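PDB 4EDP: ABC transporter, substrate-binding protein from Clostridium perfringens, which probably captures a solute outside the cell membrane and hands it to the membrane components of an ABC transporter, as extracellular solute-binding proteins do. Local coordinates for residues S40-N45 with G70-R75; Y91-F96 with N263-N268; L109-I114 with S126-G131; A135-S140 with L299-V304. All coordinates share one frame; numbering follows the deposited sequence.

Contact 1: S40-N45 with G70-R75. With ACT (acetate ion), chain F.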
# COMPACT_ATOMS: atom_id res chain seq x y z
N SER A 40 -12.93 -0.12 -13.20
CA SER A 40 -12.42 1.17 -12.73
C SER A 40 -11.02 0.93 -12.18
O SER A 40 -10.85 0.19 -11.20
CB SER A 40 -13.34 1.74 -11.66
OG SER A 40 -12.81 2.92 -11.09
N THR A 41 -10.01 1.56 -12.79
CA THR A 41 -8.63 1.36 -12.36
C THR A 41 -7.73 2.53 -12.78
O THR A 41 -8.18 3.44 -13.49
CB THR A 41 -8.06 0.04 -12.92
OG1 THR A 41 -6.84 -0.31 -12.26
CG2 THR A 41 -7.85 0.13 -14.44
N TRP A 42 -6.48 2.51 -12.34
CA TRP A 42 -5.52 3.58 -12.67
C TRP A 42 -5.10 3.54 -14.13
O TRP A 42 -4.92 4.59 -14.77
CB TRP A 42 -4.26 3.46 -11.80
CG TRP A 42 -4.54 3.50 -10.33
CD1 TRP A 42 -4.68 4.60 -9.55
CD2 TRP A 42 -4.72 2.37 -9.46
NE1 TRP A 42 -4.95 4.24 -8.25
CE2 TRP A 42 -4.96 2.87 -8.17
CE3 TRP A 42 -4.69 0.99 -9.66
CZ2 TRP A 42 -5.18 2.03 -7.08
CZ3 TRP A 42 -4.90 0.16 -8.56
CH2 TRP A 42 -5.15 0.68 -7.30
N GLY A 43 -4.94 2.34 -14.67
CA GLY A 43 -4.51 2.21 -16.06
C GLY A 43 -3.08 2.69 -16.28
O GLY A 43 -2.77 3.34 -17.28
N LEU A 44 -2.21 2.41 -15.31
CA LEU A 44 -0.80 2.76 -15.42
C LEU A 44 -0.16 1.67 -16.26
O LEU A 44 -0.49 0.50 -16.09
CB LEU A 44 -0.15 2.80 -14.04
CG LEU A 44 -0.69 3.85 -13.06
CD1 LEU A 44 -0.10 3.64 -11.66
CD2 LEU A 44 -0.43 5.26 -13.58
N ASN A 45 0.76 2.03 -17.15
CA ASN A 45 1.38 1.04 -18.02
C ASN A 45 0.25 0.28 -18.69
O ASN A 45 0.27 -0.95 -18.77
CB ASN A 45 2.22 0.06 -17.20
CG ASN A 45 3.20 0.74 -16.28
OD1 ASN A 45 3.68 1.84 -16.55
ND2 ASN A 45 3.53 0.07 -15.18
N GLY A 70 -8.38 6.67 -14.02
CA GLY A 70 -8.22 7.89 -13.24
C GLY A 70 -7.54 7.54 -11.93
O GLY A 70 -7.23 6.37 -11.68
N ASN A 71 -7.28 8.53 -11.08
CA ASN A 71 -6.63 8.25 -9.79
C ASN A 71 -7.65 7.77 -8.75
O ASN A 71 -8.86 7.82 -8.98
CB ASN A 71 -5.81 9.46 -9.30
CG ASN A 71 -6.65 10.69 -9.02
OD1 ASN A 71 -7.72 10.62 -8.43
ND2 ASN A 71 -6.13 11.86 -9.41
N ASN A 72 -7.17 7.27 -7.62
CA ASN A 72 -8.06 6.77 -6.56
C ASN A 72 -9.22 7.69 -6.23
O ASN A 72 -10.39 7.30 -6.29
CB ASN A 72 -7.28 6.58 -5.25
CG ASN A 72 -6.46 5.32 -5.21
OD1 ASN A 72 -7.01 4.21 -5.22
ND2 ASN A 72 -5.14 5.47 -5.05
N SER A 73 -8.87 8.92 -5.89
CA SER A 73 -9.85 9.89 -5.44
C SER A 73 -10.91 10.27 -6.46
O SER A 73 -12.10 10.31 -6.14
CB SER A 73 -9.14 11.12 -4.90
OG SER A 73 -10.09 12.08 -4.46
N GLU A 74 -10.49 10.53 -7.69
CA GLU A 74 -11.45 10.93 -8.70
C GLU A 74 -12.37 9.78 -9.08
O GLU A 74 -13.55 9.99 -9.28
CB GLU A 74 -10.76 11.56 -9.92
CG GLU A 74 -9.79 10.69 -10.68
CD GLU A 74 -8.93 11.52 -11.64
OE1 GLU A 74 -7.96 10.99 -12.21
OE2 GLU A 74 -9.22 12.73 -11.81
N ARG A 75 -11.84 8.57 -9.19
CA ARG A 75 -12.67 7.42 -9.51
C ARG A 75 -13.66 7.15 -8.38
O ARG A 75 -14.85 6.94 -8.63
CB ARG A 75 -11.82 6.19 -9.82
CG ARG A 75 -11.02 6.36 -11.09
CD ARG A 75 -10.25 5.13 -11.52
NE ARG A 75 -9.17 4.75 -10.61
CZ ARG A 75 -9.25 3.78 -9.72
NH1 ARG A 75 -8.20 3.50 -8.95
NH2 ARG A 75 -10.36 3.06 -9.60
C ACT F . -3.47 -0.55 -12.69
O ACT F . -2.46 0.19 -12.76
OXT ACT F . -4.50 -0.14 -13.29
CH3 ACT F . -3.45 -1.85 -11.94
O HOH W 1 -4.20 7.36 -7.21
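At the C-terminal ends of two parallel strands in a beta-alpha-beta crossover (strand 37-41, helix 46-61, strand 65-69), the loop leaving the first strand packs on the start of helix 72-81. A cation-pi contact leads: Arg-75 CZ sits 4.5 Å from the centroid of the five-membered ring of Trp-42, 5° off its normal. The guanidinium does not lie flat there. Its plane stands 78° from the indole, so NH1 meets the ring face end-on, while Thr-41 CA lies over the guanidinium face.

Hydrogen bonds fix that posture. The arginine chain is bent at chi3 (-66°), letting NH2 donate in its own plane to Ser-40 OG at 2.9 Å and NE donate to Gly-70 O at 2.7 Å from above the carbonyl plane. NH1 is satisfied by Tyr-91 O, so all three nitrogens are held. Between the backbones, Gly-70 N reaches Thr-41 O only weakly, and Trp-42 CA points its hydrogen at Gly-70 O over 3.4 Å.

Asn-71 and Glu-74 form a capping box that closes the first turn of the helix, with Glu-74 N bonded to Asn-71 OD1. Asn-72 brings ND2 to the indole edge, its OD1 accepting from Ala-93 N. Water 1 accepts from Asn-72 N and, weakly, from Trp-42 NE1.

An acetate, probably from the crystallisation liquor, occupies the loop: its OXT takes Thr-41 OG1 at 2.6 Å and Gly-43 N at 2.9 Å.

Contact 2: Y91-F96 with N263-N268. With ACT (acetate ion), chain E.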
# COMPACT_ATOMS: atom_id res chain seq x y z
N TYR A 91 -10.74 -1.19 -8.72
CA TYR A 91 -9.38 -1.31 -8.15
C TYR A 91 -9.08 -0.02 -7.37
O TYR A 91 -9.17 1.08 -7.92
CB TYR A 91 -8.32 -1.44 -9.24
CG TYR A 91 -8.09 -2.78 -9.91
CD1 TYR A 91 -8.95 -3.27 -10.88
CD2 TYR A 91 -6.95 -3.52 -9.63
CE1 TYR A 91 -8.69 -4.48 -11.53
CE2 TYR A 91 -6.69 -4.72 -10.26
CZ TYR A 91 -7.57 -5.20 -11.21
OH TYR A 91 -7.30 -6.38 -11.84
N LEU A 92 -8.71 -0.14 -6.09
CA LEU A 92 -8.34 1.01 -5.26
C LEU A 92 -7.32 0.63 -4.20
O LEU A 92 -7.18 -0.55 -3.84
CB LEU A 92 -9.56 1.58 -4.49
CG LEU A 92 -10.73 2.24 -5.25
CD1 LEU A 92 -11.98 2.37 -4.36
CD2 LEU A 92 -10.27 3.58 -5.81
N ALA A 93 -6.60 1.63 -3.72
CA ALA A 93 -5.74 1.44 -2.57
C ALA A 93 -6.73 1.13 -1.43
O ALA A 93 -7.85 1.66 -1.41
CB ALA A 93 -4.94 2.70 -2.26
N GLU A 94 -6.35 0.27 -0.49
CA GLU A 94 -7.27 -0.12 0.58
C GLU A 94 -7.90 1.08 1.33
O GLU A 94 -9.09 1.04 1.68
CB GLU A 94 -6.57 -1.05 1.59
CG GLU A 94 -7.54 -1.60 2.60
CD GLU A 94 -6.92 -2.41 3.71
OE1 GLU A 94 -5.68 -2.45 3.82
OE2 GLU A 94 -7.71 -2.99 4.49
N SER A 95 -7.11 2.14 1.58
CA SER A 95 -7.63 3.32 2.31
C SER A 95 -8.85 3.90 1.61
O SER A 95 -9.80 4.32 2.28
CB SER A 95 -6.56 4.41 2.47
OG SER A 95 -6.20 4.95 1.22
N PHE A 96 -8.82 3.93 0.29
CA PHE A 96 -9.94 4.43 -0.51
C PHE A 96 -11.03 3.38 -0.62
O PHE A 96 -12.21 3.71 -0.57
CB PHE A 96 -9.47 4.85 -1.91
CG PHE A 96 -8.65 6.10 -1.92
CD1 PHE A 96 -9.26 7.34 -2.02
CD2 PHE A 96 -7.27 6.05 -1.82
CE1 PHE A 96 -8.51 8.51 -2.03
CE2 PHE A 96 -6.53 7.21 -1.81
CZ PHE A 96 -7.15 8.44 -1.92
N ASN A 263 0.87 -2.24 3.07
CA ASN A 263 -0.33 -1.58 2.54
C ASN A 263 -0.77 -2.45 1.35
O ASN A 263 0.06 -3.16 0.76
CB ASN A 263 -0.15 -0.11 2.20
CG ASN A 263 0.83 0.14 1.11
OD1 ASN A 263 0.49 0.08 -0.08
ND2 ASN A 263 2.05 0.51 1.50
N PHE A 264 -2.06 -2.44 1.06
CA PHE A 264 -2.63 -3.26 -0.01
C PHE A 264 -3.45 -2.45 -1.00
O PHE A 264 -3.95 -1.38 -0.67
CB PHE A 264 -3.65 -4.25 0.61
CG PHE A 264 -3.08 -5.14 1.71
CD1 PHE A 264 -2.20 -6.16 1.41
CD2 PHE A 264 -3.44 -4.96 3.02
CE1 PHE A 264 -1.67 -6.97 2.40
CE2 PHE A 264 -2.91 -5.78 4.01
CZ PHE A 264 -2.01 -6.77 3.70
N ASN A 265 -3.60 -2.99 -2.21
CA ASN A 265 -4.55 -2.48 -3.19
C ASN A 265 -5.54 -3.64 -3.28
O ASN A 265 -5.15 -4.81 -3.25
CB ASN A 265 -3.93 -2.17 -4.55
CG ASN A 265 -2.94 -1.02 -4.48
OD1 ASN A 265 -3.01 -0.17 -3.59
ND2 ASN A 265 -2.04 -0.97 -5.44
N THR A 266 -6.82 -3.33 -3.40
CA THR A 266 -7.85 -4.34 -3.43
C THR A 266 -8.77 -4.22 -4.63
O THR A 266 -8.77 -3.20 -5.31
CB THR A 266 -8.75 -4.22 -2.17
OG1 THR A 266 -9.51 -3.02 -2.22
CG2 THR A 266 -7.92 -4.27 -0.87
N ILE A 267 -9.56 -5.26 -4.87
CA ILE A 267 -10.55 -5.25 -5.96
C ILE A 267 -11.91 -5.53 -5.35
O ILE A 267 -12.08 -6.54 -4.65
CB ILE A 267 -10.31 -6.33 -7.05
CG1 ILE A 267 -8.88 -6.31 -7.56
CG2 ILE A 267 -11.32 -6.16 -8.21
CD1 ILE A 267 -8.54 -7.47 -8.48
N ASN A 268 -12.86 -4.64 -5.60
CA ASN A 268 -14.23 -4.76 -5.12
C ASN A 268 -15.24 -4.90 -6.25
O ASN A 268 -14.99 -4.48 -7.40
CB ASN A 268 -14.59 -3.51 -4.31
CG ASN A 268 -14.13 -3.60 -2.91
OD1 ASN A 268 -14.82 -4.20 -2.08
ND2 ASN A 268 -12.97 -3.00 -2.60
C ACT E . -3.82 -6.87 -11.37
O ACT E . -4.93 -7.45 -11.40
OXT ACT E . -2.87 -7.49 -10.82
CH3 ACT E . -3.60 -5.51 -11.97
O HOH W 2 -3.54 -0.96 3.15
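Tyr-91 and Ile-267 both set their first branch anti to the carbonyl carbon (chi1 -80° for the tyrosine, -51° for CG1 of the isoleucine), and chi2 of 172° then stretches Ile-267 alongside the ring, the two side chains pointing the same way. CG1 lies over one face of the phenol, 4.0 Å from its centroid and offset toward the rim, a CH-pi contact. The tip CD1 continues out to Tyr-91 CZ at 3.7 Å. Past it, Tyr-91 OH donates to O of an acetate at 2.6 Å; that oxygen lies in the plane of the ring.

The backbones pair in antiparallel fashion. Leu-92 and Thr-266 make the hydrogen-bonded pair, with Leu-92 N to Thr-266 O at 3.2 Å and Thr-266 N to Leu-92 O at 2.8 Å, each nearly along its C=O axis. Tyr-91 with Ile-267 and Ala-93 with Asn-265 are the flanking non-hydrogen-bonded pairs, and their side chains share one face of the sheet. Pairing continues into the first turn of helix 94-103, where Glu-94 N donates to Phe-264 O at 2.9 Å.

The chain of Glu-94, CG anti to the backbone N and extended beyond it, runs beside Phe-264 and puts OE1 at the ring edge, 3.5 Å from CD2. Water 2 donates to the same OE1 and accepts from Phe-264 N.

An antiparallel strand 262-269 inserted between 89-93 and 135-145, returning from the other lobe, is consistent with the class II periplasmic-binding-protein topology.

Contact 3: L109-I114 with S126-G131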
# COMPACT_ATOMS: atom_id res chain seq x y z
N LEU A 109 -18.57 -9.74 -0.13
CA LEU A 109 -18.37 -10.87 -1.03
C LEU A 109 -18.58 -12.28 -0.51
O LEU A 109 -18.28 -12.58 0.64
CB LEU A 109 -16.97 -10.78 -1.63
CG LEU A 109 -16.62 -9.50 -2.39
CD1 LEU A 109 -15.20 -9.65 -2.97
CD2 LEU A 109 -17.64 -9.20 -3.50
N ASP A 110 -19.10 -13.12 -1.39
CA ASP A 110 -19.30 -14.53 -1.10
C ASP A 110 -18.01 -15.21 -1.53
O ASP A 110 -17.80 -15.49 -2.70
CB ASP A 110 -20.49 -15.07 -1.87
CG ASP A 110 -20.70 -16.55 -1.66
OD1 ASP A 110 -19.90 -17.19 -0.94
OD2 ASP A 110 -21.68 -17.07 -2.23
N TYR A 111 -17.13 -15.44 -0.57
CA TYR A 111 -15.84 -16.05 -0.87
C TYR A 111 -15.91 -17.51 -1.33
O TYR A 111 -14.88 -18.07 -1.75
CB TYR A 111 -14.83 -15.84 0.28
CG TYR A 111 -14.18 -14.48 0.23
CD1 TYR A 111 -14.75 -13.37 0.84
CD2 TYR A 111 -13.02 -14.28 -0.52
CE1 TYR A 111 -14.16 -12.12 0.75
CE2 TYR A 111 -12.42 -13.06 -0.60
CZ TYR A 111 -13.00 -11.97 0.02
OH TYR A 111 -12.35 -10.75 -0.08
N SER A 112 -17.09 -18.12 -1.29
CA SER A 112 -17.21 -19.48 -1.79
C SER A 112 -17.03 -19.44 -3.33
O SER A 112 -16.78 -20.47 -3.96
CB SER A 112 -18.55 -20.12 -1.42
OG SER A 112 -19.65 -19.57 -2.12
N LYS A 113 -17.14 -18.24 -3.90
CA LYS A 113 -16.98 -18.02 -5.35
C LYS A 113 -15.58 -17.56 -5.72
O LYS A 113 -15.29 -17.28 -6.90
CB LYS A 113 -17.99 -16.96 -5.80
CG LYS A 113 -19.43 -17.40 -5.79
CD LYS A 113 -20.35 -16.19 -6.02
CE LYS A 113 -21.64 -16.56 -6.68
NZ LYS A 113 -21.40 -16.86 -8.13
N ILE A 114 -14.70 -17.46 -4.73
CA ILE A 114 -13.33 -16.99 -4.95
C ILE A 114 -12.38 -17.99 -4.27
O ILE A 114 -11.69 -17.66 -3.30
CB ILE A 114 -13.14 -15.57 -4.37
CG1 ILE A 114 -14.29 -14.65 -4.81
CG2 ILE A 114 -11.75 -14.97 -4.76
CD1 ILE A 114 -14.18 -13.19 -4.30
N SER A 126 -6.21 -10.71 5.97
CA SER A 126 -6.93 -9.74 6.79
C SER A 126 -8.04 -9.03 5.94
O SER A 126 -9.09 -8.66 6.47
CB SER A 126 -5.96 -8.71 7.37
OG SER A 126 -5.34 -7.95 6.34
N THR A 127 -7.81 -8.83 4.64
CA THR A 127 -8.83 -8.21 3.80
C THR A 127 -10.00 -9.17 3.55
O THR A 127 -11.12 -8.73 3.38
CB THR A 127 -8.24 -7.68 2.47
OG1 THR A 127 -7.72 -8.76 1.70
CG2 THR A 127 -7.12 -6.69 2.76
N VAL A 128 -9.72 -10.47 3.47
CA VAL A 128 -10.78 -11.47 3.29
C VAL A 128 -11.68 -11.48 4.55
O VAL A 128 -12.92 -11.50 4.47
CB VAL A 128 -10.19 -12.86 3.04
CG1 VAL A 128 -11.30 -13.90 2.95
CG2 VAL A 128 -9.34 -12.86 1.77
N GLU A 129 -11.04 -11.46 5.72
CA GLU A 129 -11.75 -11.46 6.98
C GLU A 129 -12.64 -10.21 7.10
O GLU A 129 -13.71 -10.26 7.72
CB GLU A 129 -10.76 -11.57 8.15
CG GLU A 129 -11.42 -11.53 9.52
CD GLU A 129 -10.47 -11.72 10.68
OE1 GLU A 129 -9.36 -12.27 10.50
OE2 GLU A 129 -10.84 -11.30 11.80
N ALA A 130 -12.20 -9.10 6.51
CA ALA A 130 -12.97 -7.84 6.53
C ALA A 130 -14.28 -8.01 5.76
O ALA A 130 -15.28 -7.35 6.07
CB ALA A 130 -12.15 -6.66 6.03
N GLY A 131 -14.27 -8.90 4.78
CA GLY A 131 -15.48 -9.28 4.07
C GLY A 131 -15.82 -8.65 2.75
O GLY A 131 -16.74 -9.10 2.07
O HOH W 3 -17.64 -11.51 3.16
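Tyr-111 turns its ring face to helix 125-130, and Val-128 presents one methyl squarely to it. With CG1 anti to the backbone N (chi1 177°), that methyl stands 3.7 Å from the ring centroid and 6° off the normal, a CH-pi contact centred so well that it is nearly equidistant from all six carbons. CG2, beside the backbone N, reaches the CE2 and OH side of the ring. The hydroxyl runs past Val-128 CA and bonds to Tyr-132 O, just past the helix end. Gly-131 O lies near the ring plane, at its edge.

This is a loop packed against the C-terminal end of a short helix beside strand 262-269 of the central sheet, which the side chains of Leu-109 and Thr-127 both touch. Gly-131 leaves the helix with positive phi (98°), and its carbonyl accepts from Leu-109 N at 2.9 Å, nearly along the C=O axis. Water 3 donates to that same oxygen and to Leu-109 O.

Within the loop, the 3-10 turn 111-113 starts from an Asx turn: Asp-110 OD1 takes Ser-112 N at 3.0 Å and Ser-112 OG at 2.7 Å, both from above the carboxylate plane.

Contact 4: A135-S140 with L299-V304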
# COMPACT_ATOMS: atom_id res chain seq x y z
N ALA A 135 -7.28 -8.03 -1.09
CA ALA A 135 -6.03 -7.47 -1.61
C ALA A 135 -5.58 -8.36 -2.76
O ALA A 135 -5.65 -9.57 -2.64
CB ALA A 135 -4.93 -7.50 -0.55
N TYR A 136 -5.08 -7.76 -3.84
CA TYR A 136 -4.51 -8.53 -4.96
C TYR A 136 -2.99 -8.27 -5.04
O TYR A 136 -2.27 -8.95 -5.79
CB TYR A 136 -5.17 -8.18 -6.32
CG TYR A 136 -4.89 -6.78 -6.76
CD1 TYR A 136 -5.67 -5.72 -6.29
CD2 TYR A 136 -3.80 -6.48 -7.57
CE1 TYR A 136 -5.38 -4.42 -6.65
CE2 TYR A 136 -3.52 -5.18 -7.94
CZ TYR A 136 -4.31 -4.16 -7.47
OH TYR A 136 -4.02 -2.85 -7.82
N THR A 137 -2.50 -7.26 -4.31
CA THR A 137 -1.09 -6.95 -4.26
C THR A 137 -0.82 -6.25 -2.94
O THR A 137 -1.76 -5.79 -2.25
CB THR A 137 -0.63 -6.05 -5.44
OG1 THR A 137 0.80 -6.00 -5.50
CG2 THR A 137 -1.18 -4.60 -5.28
N LEU A 138 0.45 -6.16 -2.58
CA LEU A 138 0.88 -5.51 -1.35
C LEU A 138 2.18 -4.76 -1.59
O LEU A 138 2.86 -4.98 -2.58
CB LEU A 138 1.06 -6.55 -0.23
CG LEU A 138 2.15 -7.61 -0.39
CD1 LEU A 138 3.56 -7.06 -0.09
CD2 LEU A 138 1.89 -8.80 0.54
N ASN A 139 2.49 -3.86 -0.66
CA ASN A 139 3.71 -3.07 -0.65
C ASN A 139 4.15 -2.96 0.81
O ASN A 139 3.34 -3.18 1.74
CB ASN A 139 3.48 -1.65 -1.14
CG ASN A 139 2.88 -1.59 -2.53
OD1 ASN A 139 3.42 -2.18 -3.47
ND2 ASN A 139 1.81 -0.84 -2.68
N SER A 140 5.41 -2.60 1.03
CA SER A 140 5.93 -2.43 2.42
C SER A 140 6.86 -1.24 2.49
O SER A 140 7.18 -0.62 1.47
CB SER A 140 6.66 -3.66 2.94
OG SER A 140 7.88 -3.94 2.25
N LEU A 299 4.53 -6.11 -14.09
CA LEU A 299 4.08 -4.85 -13.50
C LEU A 299 4.67 -4.53 -12.13
O LEU A 299 4.25 -3.57 -11.48
CB LEU A 299 2.55 -4.88 -13.38
CG LEU A 299 1.74 -5.03 -14.67
CD1 LEU A 299 0.26 -5.25 -14.36
CD2 LEU A 299 1.95 -3.81 -15.56
N ASN A 300 5.65 -5.31 -11.69
CA ASN A 300 6.27 -5.12 -10.37
C ASN A 300 5.25 -5.08 -9.23
O ASN A 300 5.39 -4.30 -8.30
CB ASN A 300 7.17 -3.88 -10.34
CG ASN A 300 8.34 -4.02 -11.30
OD1 ASN A 300 8.75 -5.14 -11.64
ND2 ASN A 300 8.89 -2.90 -11.74
N GLU A 301 4.24 -5.94 -9.32
CA GLU A 301 3.23 -6.05 -8.25
C GLU A 301 3.65 -7.18 -7.32
O GLU A 301 3.78 -8.33 -7.75
CB GLU A 301 1.84 -6.32 -8.81
CG GLU A 301 1.25 -5.13 -9.55
CD GLU A 301 -0.14 -5.39 -10.12
OE1 GLU A 301 -0.67 -6.52 -9.99
OE2 GLU A 301 -0.70 -4.45 -10.71
N SER A 302 3.88 -6.85 -6.06
CA SER A 302 4.23 -7.85 -5.07
C SER A 302 3.02 -8.78 -4.92
O SER A 302 1.87 -8.32 -4.79
CB SER A 302 4.57 -7.24 -3.72
OG SER A 302 5.76 -6.45 -3.77
N PRO A 303 3.26 -10.08 -4.90
CA PRO A 303 2.15 -11.02 -4.83
C PRO A 303 1.54 -11.22 -3.46
O PRO A 303 2.22 -11.07 -2.44
CB PRO A 303 2.78 -12.32 -5.30
CG PRO A 303 4.22 -12.20 -4.87
CD PRO A 303 4.55 -10.77 -5.08
N VAL A 304 0.25 -11.52 -3.46
CA VAL A 304 -0.44 -11.90 -2.22
C VAL A 304 -0.63 -13.43 -2.20
O VAL A 304 -0.95 -14.00 -1.16
CB VAL A 304 -1.81 -11.21 -2.01
CG1 VAL A 304 -1.63 -9.68 -1.89
CG2 VAL A 304 -2.79 -11.56 -3.15
O HOH W 4 -0.86 -8.99 -8.32
O HOH W 5 -1.21 -2.29 -8.44
O HOH W 6 2.71 -4.03 -5.45
O HOH W 7 5.66 -3.66 -3.80
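Strand 135-145, which reaches from one lobe of this binding-protein fold into the other, is flanked here by the irregular chain that follows helix 289-299. Ser-302 O is the shared acceptor. Thr-137 OG1, anti to its backbone N, donates to it in the carbonyl plane on a lone pair at 2.7 Å, and Leu-138 N adds a weak bond at 3.4 Å. The threonine hydroxyl is used both ways, because water 6 donates to OG1 at 2.7 Å while accepting from Ser-302 N. Ser-302 OG pairs with Thr-319 N and also bonds water 7.

Glu-301, extended beyond CG, brings OE1 to the edge of the Tyr-136 ring, the carboxylate turned 62° from it. Water 5 bonds Tyr-136 OH at 2.9 Å and reaches Glu-301 OE2 weakly. Tyr-136 O accepts from Gln-292 NE2, and water 4 lies near both that carbonyl and Glu-301 OE1.

Next to these polar groups Val-304 packs at the corner the chain turns at Tyr-136: CG1 packs on Thr-137 N at 3.5 Å and lies near Ala-135 CB. Ala-135 O is buried here with no polar partner in the model; Val-304 CG2 sits 3.5 Å from it.

Overall arrangement
From the N terminus, contact 1 closes first, bringing the end of strand 37-41 to the start of helix 72-81, and it is finished before contact 2 opens at 91-96. Contact 2 closes only at 263-268, after an excursion of some 170 residues. Contact 3 falls wholly within that excursion, shutting a short loop onto helix 125-130. Contact 4 opens inside it too, at 135-140, but closes beyond it at 299-304, so contacts 2 and 4 cross. Strands 37-41, 89-93, 262-269 and 135-145 lie in order across one sheet. A backbone hydrogen bond between Ser-40 O and Tyr-91 N joins contacts 1 and 2, Asn-265 O to Tyr-136 N contacts 2 and 4, Thr-127 OG1 to Ala-135 N contacts 3 and 4.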